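Local coordinates for putative Nitroreductase (Anabaena variabilis ATCC 29413, PDB 3EO7), which binds flavin mononucleotide and is probably an FMN-dependent oxidoreductase of the nitroreductase family, its substrate not established, at residues R180-D188 / V452-A460; T160-F170 / L227-A238. All coordinates share one frame; numbering follows the deposited sequence.

Contact 1 (R180-D188 / V452-A460). With FMN (flavin mononucleotide), chain B.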
loop_
_atom_site.group_PDB
_atom_site.type_symbol
_atom_site.label_atom_id
_atom_site.label_comp_id
_atom_site.label_asym_id
_atom_site.label_seq_id
_atom_site.Cartn_x
_atom_site.Cartn_y
_atom_site.Cartn_z
ATOM N N ARG A 180 -14.349 -9.749 2.077
ATOM C CA ARG A 180 -13.609 -8.634 2.704
ATOM C C ARG A 180 -12.176 -8.558 2.208
ATOM O O ARG A 180 -11.482 -7.581 2.436
ATOM C CB ARG A 180 -13.583 -8.790 4.224
ATOM C CG ARG A 180 -14.948 -8.823 4.880
ATOM C CD ARG A 180 -14.836 -8.608 6.373
ATOM N NE ARG A 180 -16.141 -8.402 7.010
ATOM C CZ ARG A 180 -16.917 -9.349 7.512
ATOM N NH1 ARG A 180 -16.573 -10.626 7.458
ATOM N NH2 ARG A 180 -18.070 -9.015 8.084
ATOM N N ALA A 181 -11.698 -9.642 1.578
ATOM C CA ALA A 181 -10.344 -9.687 1.059
ATOM C C ALA A 181 -10.005 -8.532 0.114
ATOM O O ALA A 181 -8.841 -8.177 0.039
ATOM C CB ALA A 181 -10.027 -11.026 0.352
ATOM N N TYR A 182 -10.966 -7.988 -0.632
ATOM C CA TYR A 182 -10.622 -6.917 -1.566
ATOM C C TYR A 182 -10.025 -5.697 -0.861
ATOM O O TYR A 182 -9.049 -5.128 -1.369
ATOM C CB TYR A 182 -11.787 -6.521 -2.462
ATOM C CG TYR A 182 -11.354 -5.949 -3.783
ATOM C CD1 TYR A 182 -10.759 -6.769 -4.757
ATOM C CD2 TYR A 182 -11.551 -4.603 -4.107
ATOM C CE1 TYR A 182 -10.374 -6.256 -5.988
ATOM C CE2 TYR A 182 -11.185 -4.107 -5.367
ATOM C CZ TYR A 182 -10.611 -4.922 -6.290
ATOM O OH TYR A 182 -10.268 -4.407 -7.516
ATOM N N ARG A 183 -10.545 -5.330 0.326
ATOM C CA ARG A 183 -9.951 -4.241 1.097
ATOM C C ARG A 183 -8.503 -4.587 1.444
ATOM O O ARG A 183 -7.591 -3.797 1.202
ATOM C CB ARG A 183 -10.701 -4.028 2.420
ATOM C CG ARG A 183 -12.139 -3.606 2.270
ATOM C CD ARG A 183 -12.724 -3.616 3.657
ATOM N NE ARG A 183 -14.109 -3.214 3.818
ATOM C CZ ARG A 183 -14.536 -2.435 4.818
ATOM N NH1 ARG A 183 -13.673 -1.860 5.652
ATOM N NH2 ARG A 183 -15.826 -2.182 4.957
ATOM N N ARG A 184 -8.308 -5.785 1.999
ATOM C CA ARG A 184 -6.984 -6.214 2.455
ATOM C C ARG A 184 -5.978 -6.311 1.297
ATOM O O ARG A 184 -4.820 -5.906 1.436
ATOM C CB ARG A 184 -7.036 -7.557 3.219
ATOM C CG ARG A 184 -8.088 -7.633 4.317
ATOM C CD ARG A 184 -7.920 -6.614 5.422
ATOM N NE ARG A 184 -8.786 -7.016 6.529
ATOM C CZ ARG A 184 -10.093 -6.789 6.604
ATOM N NH1 ARG A 184 -10.725 -6.009 5.742
ATOM N NH2 ARG A 184 -10.774 -7.307 7.614
ATOM N N ILE A 185 -6.413 -6.840 0.162
ATOM C CA ILE A 185 -5.564 -6.950 -1.007
ATOM C C ILE A 185 -5.048 -5.583 -1.432
ATOM O O ILE A 185 -3.865 -5.402 -1.727
ATOM C CB ILE A 185 -6.367 -7.570 -2.177
ATOM C CG1 ILE A 185 -6.533 -9.079 -1.966
ATOM C CG2 ILE A 185 -5.665 -7.330 -3.545
ATOM C CD1 ILE A 185 -7.591 -9.733 -2.876
ATOM N N CYS A 186 -5.943 -4.601 -1.486
ATOM C CA CYS A 186 -5.535 -3.264 -1.927
ATOM C C CYS A 186 -4.611 -2.586 -0.914
ATOM O O CYS A 186 -3.653 -1.926 -1.305
ATOM C CB CYS A 186 -6.746 -2.430 -2.253
ATOM S SG CYS A 186 -7.629 -3.047 -3.765
ATOM N N LEU A 187 -4.912 -2.742 0.372
ATOM C CA LEU A 187 -4.024 -2.229 1.447
ATOM C C LEU A 187 -2.648 -2.868 1.340
ATOM O O LEU A 187 -1.635 -2.161 1.388
ATOM C CB LEU A 187 -4.629 -2.499 2.829
ATOM C CG LEU A 187 -5.904 -1.678 3.078
ATOM C CD1 LEU A 187 -6.667 -2.255 4.291
ATOM C CD2 LEU A 187 -5.533 -0.215 3.273
ATOM N N ASP A 188 -2.610 -4.201 1.268
ATOM C CA ASP A 188 -1.348 -4.955 1.134
ATOM C C ASP A 188 -0.532 -4.415 -0.059
ATOM O O ASP A 188 0.685 -4.218 0.023
ATOM C CB ASP A 188 -1.590 -6.442 0.875
ATOM C CG ASP A 188 -2.080 -7.213 2.088
ATOM O OD1 ASP A 188 -2.315 -6.626 3.174
ATOM O OD2 ASP A 188 -2.249 -8.446 1.918
ATOM N N VAL A 452 -12.310 3.913 -7.709
ATOM C CA VAL A 452 -11.636 4.710 -6.683
ATOM C C VAL A 452 -11.399 3.877 -5.420
ATOM O O VAL A 452 -10.442 4.125 -4.684
ATOM C CB VAL A 452 -12.417 6.004 -6.297
ATOM C CG1 VAL A 452 -13.633 5.689 -5.373
ATOM C CG2 VAL A 452 -11.424 7.052 -5.645
ATOM N N TYR A 453 -12.229 2.855 -5.197
ATOM C CA TYR A 453 -12.075 2.001 -4.035
ATOM C C TYR A 453 -10.679 1.396 -3.991
ATOM O O TYR A 453 -10.064 1.307 -2.905
ATOM C CB TYR A 453 -13.147 0.902 -4.034
ATOM C CG TYR A 453 -13.398 0.314 -2.661
ATOM C CD1 TYR A 453 -14.284 0.906 -1.788
ATOM C CD2 TYR A 453 -12.754 -0.838 -2.260
ATOM C CE1 TYR A 453 -14.548 0.368 -0.522
ATOM C CE2 TYR A 453 -13.025 -1.407 -1.033
ATOM C CZ TYR A 453 -13.909 -0.771 -0.154
ATOM O OH TYR A 453 -14.158 -1.338 1.055
ATOM N N ARG A 454 -10.192 0.930 -5.150
ATOM C CA ARG A 454 -8.831 0.403 -5.246
ATOM C C ARG A 454 -7.806 1.480 -4.853
ATOM O O ARG A 454 -6.904 1.246 -4.083
ATOM C CB ARG A 454 -8.501 0.023 -6.691
ATOM C CG ARG A 454 -9.386 -0.993 -7.306
ATOM C CD ARG A 454 -8.778 -1.331 -8.685
ATOM N NE ARG A 454 -9.686 -2.115 -9.478
ATOM C CZ ARG A 454 -9.416 -2.560 -10.714
ATOM N NH1 ARG A 454 -8.244 -2.288 -11.277
ATOM N NH2 ARG A 454 -10.317 -3.275 -11.355
ATOM N N TYR A 455 -7.998 2.664 -5.419
ATOM C CA TYR A 455 -7.067 3.778 -5.253
ATOM C C TYR A 455 -6.954 4.188 -3.802
ATOM O O TYR A 455 -5.859 4.440 -3.294
ATOM C CB TYR A 455 -7.477 4.985 -6.076
ATOM C CG TYR A 455 -7.589 4.792 -7.591
ATOM C CD1 TYR A 455 -6.810 3.862 -8.279
ATOM C CD2 TYR A 455 -8.395 5.640 -8.347
ATOM C CE1 TYR A 455 -6.880 3.757 -9.628
ATOM C CE2 TYR A 455 -8.483 5.540 -9.738
ATOM C CZ TYR A 455 -7.711 4.579 -10.385
ATOM O OH TYR A 455 -7.739 4.450 -11.768
ATOM N N LEU A 456 -8.090 4.262 -3.136
ATOM C CA LEU A 456 -8.116 4.686 -1.736
ATOM C C LEU A 456 -7.316 3.741 -0.838
ATOM O O LEU A 456 -6.529 4.187 0.028
ATOM C CB LEU A 456 -9.567 4.745 -1.209
ATOM C CG LEU A 456 -10.493 5.790 -1.796
ATOM C CD1 LEU A 456 -11.964 5.611 -1.363
ATOM C CD2 LEU A 456 -9.940 7.211 -1.456
ATOM N N HIS A 457 -7.555 2.445 -1.010
ATOM C CA HIS A 457 -6.947 1.428 -0.164
ATOM C C HIS A 457 -5.457 1.321 -0.482
ATOM O O HIS A 457 -4.645 1.226 0.435
ATOM C CB HIS A 457 -7.706 0.098 -0.291
ATOM C CG HIS A 457 -8.992 0.088 0.467
ATOM N ND1 HIS A 457 -10.152 0.671 -0.014
ATOM C CD2 HIS A 457 -9.296 -0.399 1.693
ATOM C CE1 HIS A 457 -11.114 0.519 0.877
ATOM N NE2 HIS A 457 -10.622 -0.106 1.929
HETATM N N MSE A 458 -5.093 1.404 -1.772
HETATM C CA MSE A 458 -3.664 1.389 -2.113
HETATM C C MSE A 458 -2.958 2.627 -1.533
HETATM O O MSE A 458 -1.857 2.525 -0.985
HETATM C CB MSE A 458 -3.437 1.261 -3.605
HETATM C CG MSE A 458 -3.719 -0.161 -4.086
HETATM SE SE MSE A 458 -3.252 -0.425 -5.958
HETATM C CE MSE A 458 -4.688 0.503 -6.807
ATOM N N ASP A 459 -3.575 3.798 -1.627
ATOM C CA ASP A 459 -2.956 4.999 -1.057
ATOM C C ASP A 459 -2.793 4.897 0.464
ATOM O O ASP A 459 -1.754 5.294 0.992
ATOM C CB ASP A 459 -3.738 6.256 -1.419
ATOM C CG ASP A 459 -3.462 6.745 -2.842
ATOM O OD1 ASP A 459 -2.481 6.267 -3.496
ATOM O OD2 ASP A 459 -4.266 7.626 -3.302
ATOM N N ALA A 460 -3.807 4.378 1.165
ATOM C CA ALA A 460 -3.731 4.197 2.607
ATOM C C ALA A 460 -2.621 3.236 2.996
ATOM O O ALA A 460 -1.865 3.488 3.958
ATOM C CB ALA A 460 -5.086 3.738 3.174
HETATM N N1 FMN B . -1.511 -7.549 12.447
HETATM C C2 FMN B . -2.335 -7.765 13.539
HETATM O O2 FMN B . -1.895 -8.255 14.573
HETATM N N3 FMN B . -3.675 -7.485 13.533
HETATM C C4 FMN B . -4.306 -7.004 12.424
HETATM O O4 FMN B . -5.477 -6.595 12.536
HETATM C C4A FMN B . -3.515 -6.765 11.302
HETATM N N5 FMN B . -4.101 -6.327 10.130
HETATM C C5A FMN B . -3.288 -6.001 9.026
HETATM C C6 FMN B . -3.822 -5.448 7.868
HETATM C C7 FMN B . -3.023 -5.146 6.766
HETATM C C7M FMN B . -3.624 -4.424 5.551
HETATM C C8 FMN B . -1.657 -5.393 6.814
HETATM C C8M FMN B . -0.711 -4.911 5.734
HETATM C C9 FMN B . -1.087 -5.946 7.976
HETATM C C9A FMN B . -1.904 -6.247 9.080
HETATM N N10 FMN B . -1.350 -6.803 10.227
HETATM C C10 FMN B . -2.132 -7.043 11.324
HETATM C "C1'" FMN B . 0.076 -7.316 10.252
HETATM C "C2'" FMN B . 0.252 -8.639 9.535
HETATM O "O2'" FMN B . -0.190 -9.716 10.389
HETATM C "C3'" FMN B . 1.718 -8.802 9.138
HETATM O "O3'" FMN B . 2.066 -7.834 8.143
HETATM C "C4'" FMN B . 2.087 -10.224 8.675
HETATM O "O4'" FMN B . 1.882 -11.187 9.746
HETATM C "C5'" FMN B . 3.528 -10.263 8.203
HETATM O "O5'" FMN B . 4.424 -9.869 9.207
HETATM P P FMN B . 5.414 -8.650 9.021
HETATM O O1P FMN B . 4.574 -7.387 8.864
HETATM O O2P FMN B . 6.244 -8.632 10.300
HETATM O O3P FMN B . 6.280 -8.875 7.816
HETATM O O HOH W 1 -10.996 -1.007 4.592
#

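Contact 2 (T160-F170 / L227-A238)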
loop_
_atom_site.group_PDB
_atom_site.type_symbol
_atom_site.label_atom_id
_atom_site.label_comp_id
_atom_site.label_asym_id
_atom_site.label_seq_id
_atom_site.Cartn_x
_atom_site.Cartn_y
_atom_site.Cartn_z
ATOM N N THR A 160 10.823 5.312 -20.679
ATOM C CA THR A 160 11.364 4.225 -19.883
ATOM C C THR A 160 11.563 2.922 -20.654
ATOM O O THR A 160 11.056 2.757 -21.767
ATOM C CB THR A 160 10.452 4.009 -18.655
ATOM O OG1 THR A 160 9.110 3.759 -19.098
ATOM C CG2 THR A 160 10.505 5.251 -17.741
ATOM N N GLN A 161 12.322 2.023 -20.027
ATOM C CA GLN A 161 12.730 0.756 -20.611
ATOM C C GLN A 161 12.249 -0.484 -19.854
ATOM O O GLN A 161 12.417 -1.616 -20.336
ATOM C CB GLN A 161 14.271 0.738 -20.654
ATOM C CG GLN A 161 14.841 1.936 -21.377
ATOM C CD GLN A 161 14.566 1.867 -22.850
ATOM O OE1 GLN A 161 14.662 0.791 -23.450
ATOM N NE2 GLN A 161 14.226 3.019 -23.461
ATOM N N LEU A 162 11.730 -0.276 -18.650
ATOM C CA LEU A 162 11.147 -1.356 -17.890
ATOM C C LEU A 162 10.060 -0.812 -16.966
ATOM O O LEU A 162 10.027 0.354 -16.651
ATOM C CB LEU A 162 12.185 -2.155 -17.102
ATOM C CG LEU A 162 12.832 -1.590 -15.843
ATOM C CD1 LEU A 162 13.644 -2.717 -15.200
ATOM C CD2 LEU A 162 13.693 -0.396 -16.169
ATOM N N ALA A 163 9.185 -1.703 -16.561
ATOM C CA ALA A 163 8.072 -1.387 -15.690
ATOM C C ALA A 163 7.815 -2.553 -14.767
ATOM O O ALA A 163 8.015 -3.726 -15.124
ATOM C CB ALA A 163 6.782 -1.110 -16.511
ATOM N N ILE A 164 7.374 -2.217 -13.573
ATOM C CA ILE A 164 6.836 -3.221 -12.681
ATOM C C ILE A 164 5.323 -3.204 -12.895
ATOM O O ILE A 164 4.723 -2.152 -13.090
ATOM C CB ILE A 164 7.156 -2.882 -11.194
ATOM C CG1 ILE A 164 8.590 -3.320 -10.889
ATOM C CG2 ILE A 164 6.215 -3.634 -10.223
ATOM C CD1 ILE A 164 9.127 -2.869 -9.470
ATOM N N ILE A 165 4.705 -4.375 -12.844
ATOM C CA ILE A 165 3.262 -4.449 -12.765
ATOM C C ILE A 165 2.986 -5.264 -11.515
ATOM O O ILE A 165 3.586 -6.341 -11.315
ATOM C CB ILE A 165 2.586 -5.061 -14.009
ATOM C CG1 ILE A 165 2.960 -4.243 -15.267
ATOM C CG2 ILE A 165 1.060 -5.148 -13.766
ATOM C CD1 ILE A 165 2.347 -4.809 -16.578
ATOM N N VAL A 166 2.076 -4.761 -10.682
ATOM C CA VAL A 166 1.670 -5.457 -9.465
ATOM C C VAL A 166 0.271 -5.973 -9.691
ATOM O O VAL A 166 -0.640 -5.207 -10.041
ATOM C CB VAL A 166 1.674 -4.591 -8.201
ATOM C CG1 VAL A 166 1.304 -5.451 -6.952
ATOM C CG2 VAL A 166 3.031 -3.969 -8.002
ATOM N N THR A 167 0.117 -7.280 -9.514
ATOM C CA THR A 167 -1.182 -7.898 -9.596
ATOM C C THR A 167 -1.562 -8.448 -8.217
ATOM O O THR A 167 -0.716 -8.503 -7.292
ATOM C CB THR A 167 -1.164 -9.105 -10.537
ATOM O OG1 THR A 167 -0.364 -10.152 -9.962
ATOM C CG2 THR A 167 -0.695 -8.742 -11.954
ATOM N N ALA A 168 -2.826 -8.866 -8.107
ATOM C CA ALA A 168 -3.370 -9.516 -6.901
ATOM C C ALA A 168 -3.891 -10.894 -7.305
ATOM O O ALA A 168 -4.657 -11.000 -8.287
ATOM C CB ALA A 168 -4.532 -8.674 -6.248
ATOM N N VAL A 169 -3.469 -11.932 -6.571
ATOM C CA VAL A 169 -3.970 -13.312 -6.730
ATOM C C VAL A 169 -5.047 -13.389 -5.637
ATOM O O VAL A 169 -4.768 -13.515 -4.421
ATOM C CB VAL A 169 -2.872 -14.378 -6.555
ATOM C CG1 VAL A 169 -3.474 -15.749 -6.689
ATOM C CG2 VAL A 169 -1.737 -14.166 -7.589
ATOM N N PHE A 170 -6.292 -13.243 -6.068
ATOM C CA PHE A 170 -7.395 -13.006 -5.141
ATOM C C PHE A 170 -7.547 -14.022 -4.029
ATOM O O PHE A 170 -7.714 -13.644 -2.862
ATOM C CB PHE A 170 -8.712 -12.911 -5.901
ATOM C CG PHE A 170 -8.670 -11.948 -7.064
ATOM C CD1 PHE A 170 -8.358 -10.586 -6.880
ATOM C CD2 PHE A 170 -8.944 -12.396 -8.331
ATOM C CE1 PHE A 170 -8.323 -9.727 -7.961
ATOM C CE2 PHE A 170 -8.895 -11.524 -9.409
ATOM C CZ PHE A 170 -8.579 -10.204 -9.208
ATOM N N LEU A 227 -9.911 -14.351 -13.650
ATOM C CA LEU A 227 -10.776 -14.761 -12.551
ATOM C C LEU A 227 -9.930 -15.067 -11.314
ATOM O O LEU A 227 -10.473 -15.112 -10.214
ATOM C CB LEU A 227 -11.615 -16.007 -12.872
ATOM C CG LEU A 227 -12.738 -15.857 -13.876
ATOM C CD1 LEU A 227 -13.528 -17.207 -13.973
ATOM C CD2 LEU A 227 -13.618 -14.686 -13.506
ATOM N N GLN A 228 -8.628 -15.315 -11.491
ATOM C CA GLN A 228 -7.755 -15.644 -10.372
ATOM C C GLN A 228 -6.785 -14.534 -10.002
ATOM O O GLN A 228 -6.344 -14.455 -8.852
ATOM C CB GLN A 228 -6.963 -16.935 -10.652
ATOM C CG GLN A 228 -7.869 -18.133 -10.971
ATOM C CD GLN A 228 -8.899 -18.408 -9.870
ATOM O OE1 GLN A 228 -8.575 -18.323 -8.680
ATOM N NE2 GLN A 228 -10.151 -18.721 -10.260
ATOM N N GLU A 229 -6.476 -13.650 -10.955
ATOM C CA GLU A 229 -5.419 -12.671 -10.728
ATOM C C GLU A 229 -5.688 -11.463 -11.584
ATOM O O GLU A 229 -6.255 -11.580 -12.662
ATOM C CB GLU A 229 -4.077 -13.304 -11.089
ATOM C CG GLU A 229 -2.847 -12.496 -10.755
ATOM C CD GLU A 229 -1.540 -13.175 -11.174
ATOM O OE1 GLU A 229 -1.564 -14.413 -11.548
ATOM O OE2 GLU A 229 -0.473 -12.490 -11.148
ATOM N N GLY A 230 -5.383 -10.279 -11.069
ATOM C CA GLY A 230 -5.577 -9.077 -11.875
ATOM C C GLY A 230 -4.638 -7.954 -11.505
ATOM O O GLY A 230 -4.362 -7.709 -10.335
ATOM N N ALA A 231 -4.129 -7.291 -12.530
ATOM C CA ALA A 231 -3.272 -6.132 -12.370
ATOM C C ALA A 231 -4.007 -4.993 -11.651
ATOM O O ALA A 231 -5.154 -4.685 -11.981
ATOM C CB ALA A 231 -2.821 -5.650 -13.754
ATOM N N ILE A 232 -3.356 -4.391 -10.652
ATOM C CA ILE A 232 -3.942 -3.222 -9.998
ATOM C C ILE A 232 -3.044 -1.974 -10.006
ATOM O O ILE A 232 -3.496 -0.889 -9.658
ATOM C CB ILE A 232 -4.565 -3.529 -8.610
ATOM C CG1 ILE A 232 -3.547 -4.193 -7.696
ATOM C CG2 ILE A 232 -5.845 -4.390 -8.801
ATOM C CD1 ILE A 232 -4.062 -4.472 -6.259
ATOM N N ALA A 233 -1.785 -2.129 -10.406
ATOM C CA ALA A 233 -0.893 -1.000 -10.567
ATOM C C ALA A 233 0.181 -1.326 -11.613
ATOM O O ALA A 233 0.759 -2.409 -11.597
ATOM C CB ALA A 233 -0.217 -0.582 -9.226
ATOM N N VAL A 234 0.413 -0.366 -12.506
ATOM C CA VAL A 234 1.452 -0.395 -13.537
ATOM C C VAL A 234 2.432 0.730 -13.162
ATOM O O VAL A 234 2.017 1.855 -12.920
ATOM C CB VAL A 234 0.893 -0.249 -14.963
ATOM C CG1 VAL A 234 2.039 -0.139 -15.997
ATOM C CG2 VAL A 234 -0.055 -1.454 -15.310
ATOM N N LEU A 235 3.711 0.400 -13.112
ATOM C CA LEU A 235 4.741 1.353 -12.691
ATOM C C LEU A 235 5.993 1.341 -13.558
ATOM O O LEU A 235 6.939 0.615 -13.280
ATOM C CB LEU A 235 5.133 1.135 -11.202
ATOM C CG LEU A 235 4.032 1.121 -10.141
ATOM C CD1 LEU A 235 3.595 -0.281 -9.800
ATOM C CD2 LEU A 235 4.515 1.819 -8.864
ATOM N N PRO A 236 6.005 2.151 -14.614
ATOM C CA PRO A 236 7.273 2.335 -15.296
ATOM C C PRO A 236 8.342 2.792 -14.315
ATOM O O PRO A 236 8.066 3.599 -13.406
ATOM C CB PRO A 236 6.990 3.462 -16.313
ATOM C CG PRO A 236 5.551 3.456 -16.489
ATOM C CD PRO A 236 4.924 2.924 -15.246
ATOM N N LEU A 237 9.549 2.260 -14.492
ATOM C CA LEU A 237 10.680 2.586 -13.654
ATOM C C LEU A 237 11.643 3.495 -14.407
ATOM O O LEU A 237 12.322 3.047 -15.336
ATOM C CB LEU A 237 11.398 1.317 -13.223
ATOM C CG LEU A 237 10.602 0.370 -12.336
ATOM C CD1 LEU A 237 11.497 -0.840 -11.984
ATOM C CD2 LEU A 237 10.055 1.050 -11.087
ATOM N N ALA A 238 11.698 4.761 -13.992
ATOM C CA ALA A 238 12.567 5.762 -14.625
ATOM C C ALA A 238 13.932 5.759 -13.974
ATOM O O ALA A 238 14.021 5.964 -12.754
ATOM C CB ALA A 238 11.949 7.153 -14.485
HETATM O O HOH W 2 13.686 2.799 -17.591
#

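Contact 1 (R180-D188 / V452-A460)
The imidazole of His457 is the flat group at the centre of this helix crossing, with Leu187 CG meeting its edge in the ring plane, 3.9 Å from His457 CD2. Two polar partners lie in that same plane. His457 ND1 donates to Tyr453 O one turn back in its own helix (3.0 Å), while His457 NE2 pairs with a water at 2.8 Å that also accepts from Arg183 NH1, so both nitrogens are engaged and the rotation of the ring is fixed. His457 CE1 in turn lies over one face of the Tyr453 ring, toward its rim. With CG anti to the backbone N (chi1 -158°), Tyr453 carries its ring toward helix 181-188, where Arg183 CG comes to its edge, 3.3 Å from Tyr453 OH; that hydroxyl is hydrogen-bonded to His14. Cys186 SG sits over one face of the Tyr182 ring, toward its rim; the Tyr182 hydroxyl comes obliquely to the Arg454 chain and is hydrogen-bonded to His275.

At a close axis approach of 7.1 Å (-51°), small Cys186 lets the bulkier His457 come against its helix, the two CB atoms 3.3 Å apart. Arg183 forms a salt bridge with Asp486 and a hydrogen bond with Thr17, and Arg454 a salt bridge with Asp215. Leu187, branched and apolar, bridges two surroundings: CD2 packs on Ala460 CB at 4.0 Å, whereas CB lies 3.5 Å from the flavin methyl C7M.

Helices 181-202 and 452-473 thus join the two nitroreductase-like halves beside the flavin, with strand 500-508 against Leu187, His457 and Ala460, and helix 441-448 against Val452 and Leu456.

Contact 2 (T160-F170 / L227-A238)
Strands 162-169 and 229-238 run antiparallel, axes 4.3 Å apart at 153°, in a register interrupted by a classic beta bulge where Ile232 and Ala233 both face Val166. Val166 O takes Ile232 N at 2.9 Å and, weakly, Ala233 N. The bulge shifts the pairing by one residue, so that Thr167 comes to face Ala231.

On the face of Ile165, Thr167 and Val169, beta-branched side chains suit extended backbone. Ile165 and Val234 lie side by side, pointing the same way, and Ile165 CG2 also meets Ala231 CB at 3.9 Å. Thr167 holds OG1 between its backbone N and carbonyl carbon (chi1 68°), from where it donates to Glu229 OE2 at 2.6 Å on the anti lone pair. Glu229 reaches it by an extended chain, Glu229 CD lying 3.7 Å from Val169 CG2. Leu237 crosses Ile164 at an angle, its CD1 4.0 Å from Ile164 CG1; on the face of Ile164, Val166 and Ala168, Val166 CG2 meets Leu235 CD1. Small Ala168 pairs with Gly230, whose lack of a side chain lets the Phe170 ring lie against the backbone, Phe170 CZ 3.7 Å from Gly230 N. At the far end Thr160 CG2 packs on Ala238, and a water links Gln161 N to Leu237 O.

The two strands are neighbours in the seven-stranded antiparallel sheet, and their side-chain contacts are mostly apolar, with one buried carboxylate, that of Glu229, given several partners. Besides Thr167, it has Tyr112 on OE2 and Lys41 on OE1, which would probably favour its ionised form and fix its orientation.

How the contacts relate
The centres of contacts 1 and 2 lie 15 Å apart, and the two touch directly: Ile185 CG2 of contact 1 packs on Ala168 CB of contact 2, and Met458 CE reaches the backbone oxygen of Ile232, at the bulge. In chain order come 160-170, 180-188, 227-238 and 452-460, so the segments interleave. Helix 181-202 is the common element: it follows strand 162-169 by way of helix 170-177, covers one face of the first sheet through Val166, Ala168 and Ile232, and meets helix 452-473 of the second nitroreductase-like half. The helix pair therefore links that sheet to the second half of the chain, next to the flavin.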